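PfEMP1 variant 1 of strain MC (Plasmodium falciparum, PDB 5LGD) probably takes part in binding a host cell-surface receptor, as a parasite surface adhesin of which this helical piece is one part. Local coordinates at residues Asp68-Gln73 with Asp84-Leu89; Ala9-Trp14 with Thr61-Ile66. All blocks are in the same frame, centred on the assembly; numbering follows the deposited sequence.

Contact 1: residues Asp68-Gln73 with Asp84-Leu89; sequences DHFRKQ and DFLQTL
F70 meets F85, L86 and L89 with almost the whole of its ring, which makes this side of the contact the tightly packed one. Its edge points at the face of F85, with CZ of F70 lying 3.8 Å above the middle of the F85 ring, an edge-to-face pair with centroids 5.0 Å apart and planes at 56°. CG of F70 stands anti to the backbone N (chi1 -162°), on the side where helix 82-90 lies. There L86 slides over one face in a CH-pi contact, its CG 3.9 Å from the F70 centroid, while CD2 of L89 reaches CZ of F70 at 3.5 Å. The amide of Q73 folds back over the other face, where NE2 sits above the centre of the F70 ring and donates to F70 O at 2.9 Å. That bond is nearly straight (166°), uses a carbonyl lone pair and lies in the amide plane, so it fixes the amide within the type I turn F70-Q73. The looser, polar side is that of Q73 and R71, which bury little here; R71, in a salt bridge with D83, has a long second pairing with D68. Aromatic side chains of the neighbouring protein chain pack on F70, F85, Q73 and L89, so this edge-to-face pair between 68-73 and helix 82-90 forms part of a protein-binding surface, consistent with receptor recognition by this PfEMP1 domain.

Contact 2: residues Ala9-Trp14 with Thr61-Ile66; sequences AFFWMW and TEWGKI
Segments 9-14 of helix 7-29 and 61-66 of helix 45-70 run nearly antiparallel (154°) with their axes 11.7 Å apart, F11 lying across from I66 and W14 across from W63. That spacing is filled mainly by large side chains. W14, its CG anti to the backbone N (chi1 -177°), reaches toward 61-66, and I66 lies over one face of its indole in a CH-pi contact: CD1 of I66 sits 3.5 Å from the centroid of the five-membered ring, only 10° off the normal. CD1 of I66 also touches the edge of F10, 3.6 Å from CE2, so one methyl serves the face of W14 and the edge of F10. At the rim of the W14 indole, NE1 donates to OE1 of E62 at 2.9 Å, close to the ring plane and on the anti lone pair of the oxygen. The carboxylate plane is turned well away from that of the indole, and K59 forms a salt bridge with the same oxygen, which would probably help keep the carboxylate ionised. The benzo ring of W14 lies nearly parallel to that of W63 but slid aside, with CZ3 of W14 3.5 Å from CE3 of W63. F11 completes the aromatic cluster obliquely, its CE2 3.9 Å from CH2 of W63. Around this pair, helix 144-162 packs on W14 and W63 through I145, and helix 82-90 lies against F11 and W63 through L86 and L90.

In the fold
From the N terminus, helix 7-29 leads through a connection into helix 45-70; C32 in the connection is tied by a disulfide to C45 at the start of helix 45-70. Contact 2 closes this long hairpin by bringing residues 61-66 back against 9-14. The chain then runs on to contact 1, which closes the short excursion between helix 45-70 and helix 82-90. The two contacts are in series, neither nested nor crossed, and share helix 45-70. Their centres are about 11 Å apart, and they touch directly: F11 packs on F70 and L86, and W12 on L89. Helices 7-29, 45-70 and 82-90 thus meet through adjoining, largely apolar contacts, while the disulfide C49-C159 links helix 45-70 to helix 144-162.

Contact 1: residues Asp68-Gln73 with Asp84-Leu89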
loop_
_atom_site.group_PDB
_atom_site.type_symbol
_atom_site.label_atom_id
_atom_site.label_comp_id
_atom_site.label_asym_id
_atom_site.label_seq_id
_atom_site.Cartn_x
_atom_site.Cartn_y
_atom_site.Cartn_z
ATOM N N ASP B 68 6.710 -29.217 11.006
ATOM C CA ASP B 68 7.868 -29.262 10.115
ATOM C C ASP B 68 7.566 -28.673 8.746
ATOM O O ASP B 68 8.384 -27.905 8.244
ATOM C CB ASP B 68 8.445 -30.685 10.032
ATOM C CG ASP B 68 9.371 -31.021 11.190
ATOM O OD1 ASP B 68 10.162 -30.129 11.603
ATOM O OD2 ASP B 68 9.350 -32.187 11.648
ATOM N N HIS B 69 6.375 -28.945 8.177
ATOM C CA HIS B 69 6.007 -28.353 6.883
ATOM C C HIS B 69 5.678 -26.863 7.042
ATOM O O HIS B 69 5.965 -26.081 6.134
ATOM C CB HIS B 69 4.825 -29.099 6.212
ATOM C CG HIS B 69 4.711 -28.774 4.750
ATOM N ND1 HIS B 69 3.692 -27.984 4.268
ATOM C CD2 HIS B 69 5.552 -29.062 3.732
ATOM C CE1 HIS B 69 3.916 -27.842 2.976
ATOM N NE2 HIS B 69 5.025 -28.469 2.605
ATOM N N PHE B 70 5.119 -26.465 8.209
ATOM C CA PHE B 70 4.779 -25.066 8.515
ATOM C C PHE B 70 6.024 -24.183 8.514
ATOM O O PHE B 70 5.973 -23.030 8.097
ATOM C CB PHE B 70 4.086 -24.969 9.885
ATOM C CG PHE B 70 3.326 -23.690 10.117
ATOM C CD1 PHE B 70 3.950 -22.582 10.670
ATOM C CD2 PHE B 70 1.982 -23.597 9.799
ATOM C CE1 PHE B 70 3.247 -21.409 10.893
ATOM C CE2 PHE B 70 1.288 -22.415 10.001
ATOM C CZ PHE B 70 1.923 -21.333 10.563
ATOM N N ARG B 71 7.115 -24.714 9.038
ATOM C CA ARG B 71 8.405 -24.046 9.132
ATOM C C ARG B 71 9.081 -23.922 7.758
ATOM O O ARG B 71 10.077 -23.212 7.631
ATOM C CB ARG B 71 9.313 -24.769 10.139
ATOM C CG ARG B 71 8.820 -24.590 11.564
ATOM C CD ARG B 71 9.830 -25.124 12.563
ATOM N NE ARG B 71 9.259 -25.093 13.908
ATOM C CZ ARG B 71 8.939 -26.165 14.620
ATOM N NH1 ARG B 71 8.404 -26.032 15.827
ATOM N NH2 ARG B 71 9.195 -27.382 14.153
ATOM N N LYS B 72 8.535 -24.610 6.728
ATOM C CA LYS B 72 9.086 -24.547 5.377
ATOM C C LYS B 72 8.417 -23.464 4.516
ATOM O O LYS B 72 8.884 -23.245 3.392
ATOM C CB LYS B 72 9.085 -25.928 4.699
ATOM C CG LYS B 72 10.208 -26.801 5.235
ATOM C CD LYS B 72 9.911 -28.291 5.217
ATOM C CE LYS B 72 10.885 -29.007 6.129
ATOM N NZ LYS B 72 10.815 -30.485 5.999
ATOM N N GLN B 73 7.379 -22.727 5.061
ATOM C CA GLN B 73 6.703 -21.653 4.309
ATOM C C GLN B 73 7.647 -20.500 3.927
ATOM O O GLN B 73 8.441 -20.026 4.749
ATOM C CB GLN B 73 5.472 -21.129 5.015
ATOM C CG GLN B 73 4.404 -22.174 5.327
ATOM C CD GLN B 73 3.367 -21.528 6.201
ATOM O OE1 GLN B 73 2.418 -20.901 5.722
ATOM N NE2 GLN B 73 3.567 -21.618 7.501
ATOM N N ASP B 84 6.791 -18.044 16.117
ATOM C CA ASP B 84 5.933 -16.961 16.651
ATOM C C ASP B 84 4.653 -16.940 15.824
ATOM O O ASP B 84 3.584 -16.590 16.326
ATOM C CB ASP B 84 6.596 -15.576 16.499
ATOM C CG ASP B 84 7.967 -15.446 17.118
ATOM O OD1 ASP B 84 8.198 -16.060 18.188
ATOM O OD2 ASP B 84 8.796 -14.689 16.561
ATOM N N PHE B 85 4.788 -17.310 14.547
ATOM C CA PHE B 85 3.696 -17.362 13.602
ATOM C C PHE B 85 2.707 -18.440 14.034
ATOM O O PHE B 85 1.545 -18.122 14.265
ATOM C CB PHE B 85 4.253 -17.556 12.171
ATOM C CG PHE B 85 3.298 -17.558 10.999
ATOM C CD1 PHE B 85 1.961 -17.168 11.156
ATOM C CD2 PHE B 85 3.722 -17.966 9.742
ATOM C CE1 PHE B 85 1.093 -17.166 10.077
ATOM C CE2 PHE B 85 2.835 -17.977 8.664
ATOM C CZ PHE B 85 1.538 -17.580 8.842
ATOM N N LEU B 86 3.194 -19.674 14.228
ATOM C CA LEU B 86 2.450 -20.848 14.688
ATOM C C LEU B 86 1.760 -20.588 16.039
ATOM O O LEU B 86 0.602 -20.959 16.224
ATOM C CB LEU B 86 3.454 -22.011 14.880
ATOM C CG LEU B 86 3.258 -23.313 14.081
ATOM C CD1 LEU B 86 3.983 -24.432 14.732
ATOM C CD2 LEU B 86 1.786 -23.705 13.955
ATOM N N GLN B 87 2.510 -20.001 16.988
ATOM C CA GLN B 87 2.042 -19.687 18.317
ATOM C C GLN B 87 0.893 -18.709 18.286
ATOM O O GLN B 87 -0.096 -18.973 18.946
ATOM C CB GLN B 87 3.182 -19.184 19.190
ATOM C CG GLN B 87 2.826 -18.996 20.649
ATOM C CD GLN B 87 4.070 -19.089 21.473
ATOM O OE1 GLN B 87 4.257 -20.040 22.229
ATOM N NE2 GLN B 87 4.984 -18.150 21.276
ATOM N N THR B 88 0.989 -17.619 17.491
ATOM C CA THR B 88 -0.092 -16.631 17.337
ATOM C C THR B 88 -1.355 -17.337 16.823
ATOM O O THR B 88 -2.438 -17.155 17.362
ATOM C CB THR B 88 0.355 -15.511 16.355
ATOM O OG1 THR B 88 1.517 -14.879 16.870
ATOM C CG2 THR B 88 -0.737 -14.449 16.098
ATOM N N LEU B 89 -1.195 -18.152 15.782
ATOM C CA LEU B 89 -2.268 -18.871 15.088
ATOM C C LEU B 89 -3.077 -19.829 15.980
ATOM O O LEU B 89 -4.296 -20.019 15.795
ATOM C CB LEU B 89 -1.570 -19.622 13.951
ATOM C CG LEU B 89 -2.317 -19.987 12.677
ATOM C CD1 LEU B 89 -3.080 -18.772 12.023
ATOM C CD2 LEU B 89 -1.324 -20.624 11.699
#

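Contact 2: residues Ala9-Trp14 with Thr61-Ile66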
loop_
_atom_site.group_PDB
_atom_site.type_symbol
_atom_site.label_atom_id
_atom_site.label_comp_id
_atom_site.label_asym_id
_atom_site.label_seq_id
_atom_site.Cartn_x
_atom_site.Cartn_y
_atom_site.Cartn_z
ATOM N N ALA B 9 -5.920 -26.254 4.275
ATOM C CA ALA B 9 -7.124 -27.077 4.499
ATOM C C ALA B 9 -6.835 -28.251 5.432
ATOM O O ALA B 9 -7.608 -28.501 6.365
ATOM C CB ALA B 9 -7.654 -27.601 3.174
ATOM N N PHE B 10 -5.712 -28.975 5.174
ATOM C CA PHE B 10 -5.326 -30.123 5.978
ATOM C C PHE B 10 -5.035 -29.746 7.419
ATOM O O PHE B 10 -5.524 -30.411 8.339
ATOM C CB PHE B 10 -4.138 -30.872 5.350
ATOM C CG PHE B 10 -3.734 -32.076 6.157
ATOM C CD1 PHE B 10 -4.388 -33.287 5.999
ATOM C CD2 PHE B 10 -2.708 -31.993 7.095
ATOM C CE1 PHE B 10 -4.048 -34.387 6.785
ATOM C CE2 PHE B 10 -2.338 -33.107 7.847
ATOM C CZ PHE B 10 -3.036 -34.282 7.716
ATOM N N PHE B 11 -4.218 -28.693 7.600
ATOM C CA PHE B 11 -3.809 -28.150 8.897
ATOM C C PHE B 11 -5.008 -27.968 9.868
ATOM O O PHE B 11 -4.971 -28.456 11.000
ATOM C CB PHE B 11 -3.036 -26.815 8.697
ATOM C CG PHE B 11 -2.527 -26.172 9.966
ATOM C CD1 PHE B 11 -3.372 -25.405 10.768
ATOM C CD2 PHE B 11 -1.218 -26.373 10.389
ATOM C CE1 PHE B 11 -2.908 -24.843 11.962
ATOM C CE2 PHE B 11 -0.738 -25.772 11.562
ATOM C CZ PHE B 11 -1.592 -25.047 12.356
ATOM N N TRP B 12 -6.057 -27.279 9.415
ATOM C CA TRP B 12 -7.216 -26.983 10.246
ATOM C C TRP B 12 -8.102 -28.168 10.482
ATOM O O TRP B 12 -8.567 -28.350 11.606
ATOM C CB TRP B 12 -7.976 -25.785 9.681
ATOM C CG TRP B 12 -7.137 -24.562 9.842
ATOM C CD1 TRP B 12 -6.480 -23.878 8.860
ATOM C CD2 TRP B 12 -6.710 -23.994 11.085
ATOM N NE1 TRP B 12 -5.740 -22.861 9.412
ATOM C CE2 TRP B 12 -5.882 -22.896 10.778
ATOM C CE3 TRP B 12 -7.025 -24.252 12.428
ATOM C CZ2 TRP B 12 -5.337 -22.081 11.760
ATOM C CZ3 TRP B 12 -6.469 -23.451 13.398
ATOM C CH2 TRP B 12 -5.639 -22.379 13.061
ATOM N N MET B 13 -8.233 -29.031 9.484
ATOM C CA MET B 13 -8.970 -30.288 9.588
ATOM C C MET B 13 -8.341 -31.194 10.664
ATOM O O MET B 13 -9.068 -31.807 11.437
ATOM C CB MET B 13 -8.935 -31.013 8.233
ATOM C CG MET B 13 -9.921 -32.158 8.143
ATOM S SD MET B 13 -9.258 -33.566 7.235
ATOM C CE MET B 13 -7.774 -33.958 8.218
ATOM N N TRP B 14 -7.009 -31.312 10.675
ATOM C CA TRP B 14 -6.267 -32.158 11.610
ATOM C C TRP B 14 -6.446 -31.632 13.033
ATOM O O TRP B 14 -6.765 -32.414 13.937
ATOM C CB TRP B 14 -4.784 -32.258 11.220
ATOM C CG TRP B 14 -4.001 -33.169 12.111
ATOM C CD1 TRP B 14 -3.657 -34.466 11.857
ATOM C CD2 TRP B 14 -3.451 -32.852 13.402
ATOM N NE1 TRP B 14 -2.948 -34.983 12.918
ATOM C CE2 TRP B 14 -2.825 -34.019 13.888
ATOM C CE3 TRP B 14 -3.434 -31.696 14.202
ATOM C CZ2 TRP B 14 -2.214 -34.070 15.144
ATOM C CZ3 TRP B 14 -2.825 -31.755 15.449
ATOM C CH2 TRP B 14 -2.213 -32.927 15.897
ATOM N N THR B 61 3.334 -37.312 17.124
ATOM C CA THR B 61 4.173 -37.626 15.957
ATOM C C THR B 61 3.594 -36.961 14.709
ATOM O O THR B 61 4.337 -36.371 13.937
ATOM C CB THR B 61 4.376 -39.165 15.795
ATOM O OG1 THR B 61 4.804 -39.744 17.032
ATOM C CG2 THR B 61 5.393 -39.514 14.714
ATOM N N GLU B 62 2.266 -37.046 14.511
ATOM C CA GLU B 62 1.612 -36.416 13.357
ATOM C C GLU B 62 1.823 -34.910 13.392
ATOM O O GLU B 62 2.139 -34.309 12.361
ATOM C CB GLU B 62 0.119 -36.752 13.316
ATOM C CG GLU B 62 -0.155 -38.094 12.661
ATOM C CD GLU B 62 -1.561 -38.644 12.829
ATOM O OE1 GLU B 62 -2.530 -37.851 12.889
ATOM O OE2 GLU B 62 -1.687 -39.886 12.896
ATOM N N TRP B 63 1.707 -34.323 14.614
ATOM C CA TRP B 63 1.863 -32.892 14.878
ATOM C C TRP B 63 3.252 -32.397 14.567
ATOM O O TRP B 63 3.374 -31.304 14.019
ATOM C CB TRP B 63 1.438 -32.521 16.309
ATOM C CG TRP B 63 1.481 -31.050 16.610
ATOM C CD1 TRP B 63 2.108 -30.454 17.663
ATOM C CD2 TRP B 63 0.814 -30.001 15.892
ATOM N NE1 TRP B 63 1.876 -29.097 17.646
ATOM C CE2 TRP B 63 1.082 -28.792 16.572
ATOM C CE3 TRP B 63 0.041 -29.956 14.718
ATOM C CZ2 TRP B 63 0.646 -27.554 16.091
ATOM C CZ3 TRP B 63 -0.425 -28.730 14.267
ATOM C CH2 TRP B 63 -0.116 -27.548 14.946
ATOM N N GLY B 64 4.272 -33.204 14.894
ATOM C CA GLY B 64 5.675 -32.912 14.616
ATOM C C GLY B 64 5.907 -32.716 13.128
ATOM O O GLY B 64 6.576 -31.754 12.713
ATOM N N LYS B 65 5.329 -33.626 12.312
ATOM C CA LYS B 65 5.407 -33.602 10.844
ATOM C C LYS B 65 4.694 -32.356 10.257
ATOM O O LYS B 65 5.210 -31.732 9.326
ATOM C CB LYS B 65 4.840 -34.913 10.248
ATOM C CG LYS B 65 5.807 -36.124 10.303
ATOM C CD LYS B 65 5.012 -37.428 10.386
ATOM C CE LYS B 65 5.852 -38.630 10.805
ATOM N NZ LYS B 65 6.387 -39.399 9.642
ATOM N N ILE B 66 3.522 -31.992 10.818
ATOM C CA ILE B 66 2.740 -30.822 10.398
ATOM C C ILE B 66 3.515 -29.544 10.724
ATOM O O ILE B 66 3.610 -28.674 9.855
ATOM C CB ILE B 66 1.315 -30.877 10.991
ATOM C CG1 ILE B 66 0.567 -32.067 10.375
ATOM C CG2 ILE B 66 0.557 -29.581 10.751
ATOM C CD1 ILE B 66 -0.724 -32.486 11.025
#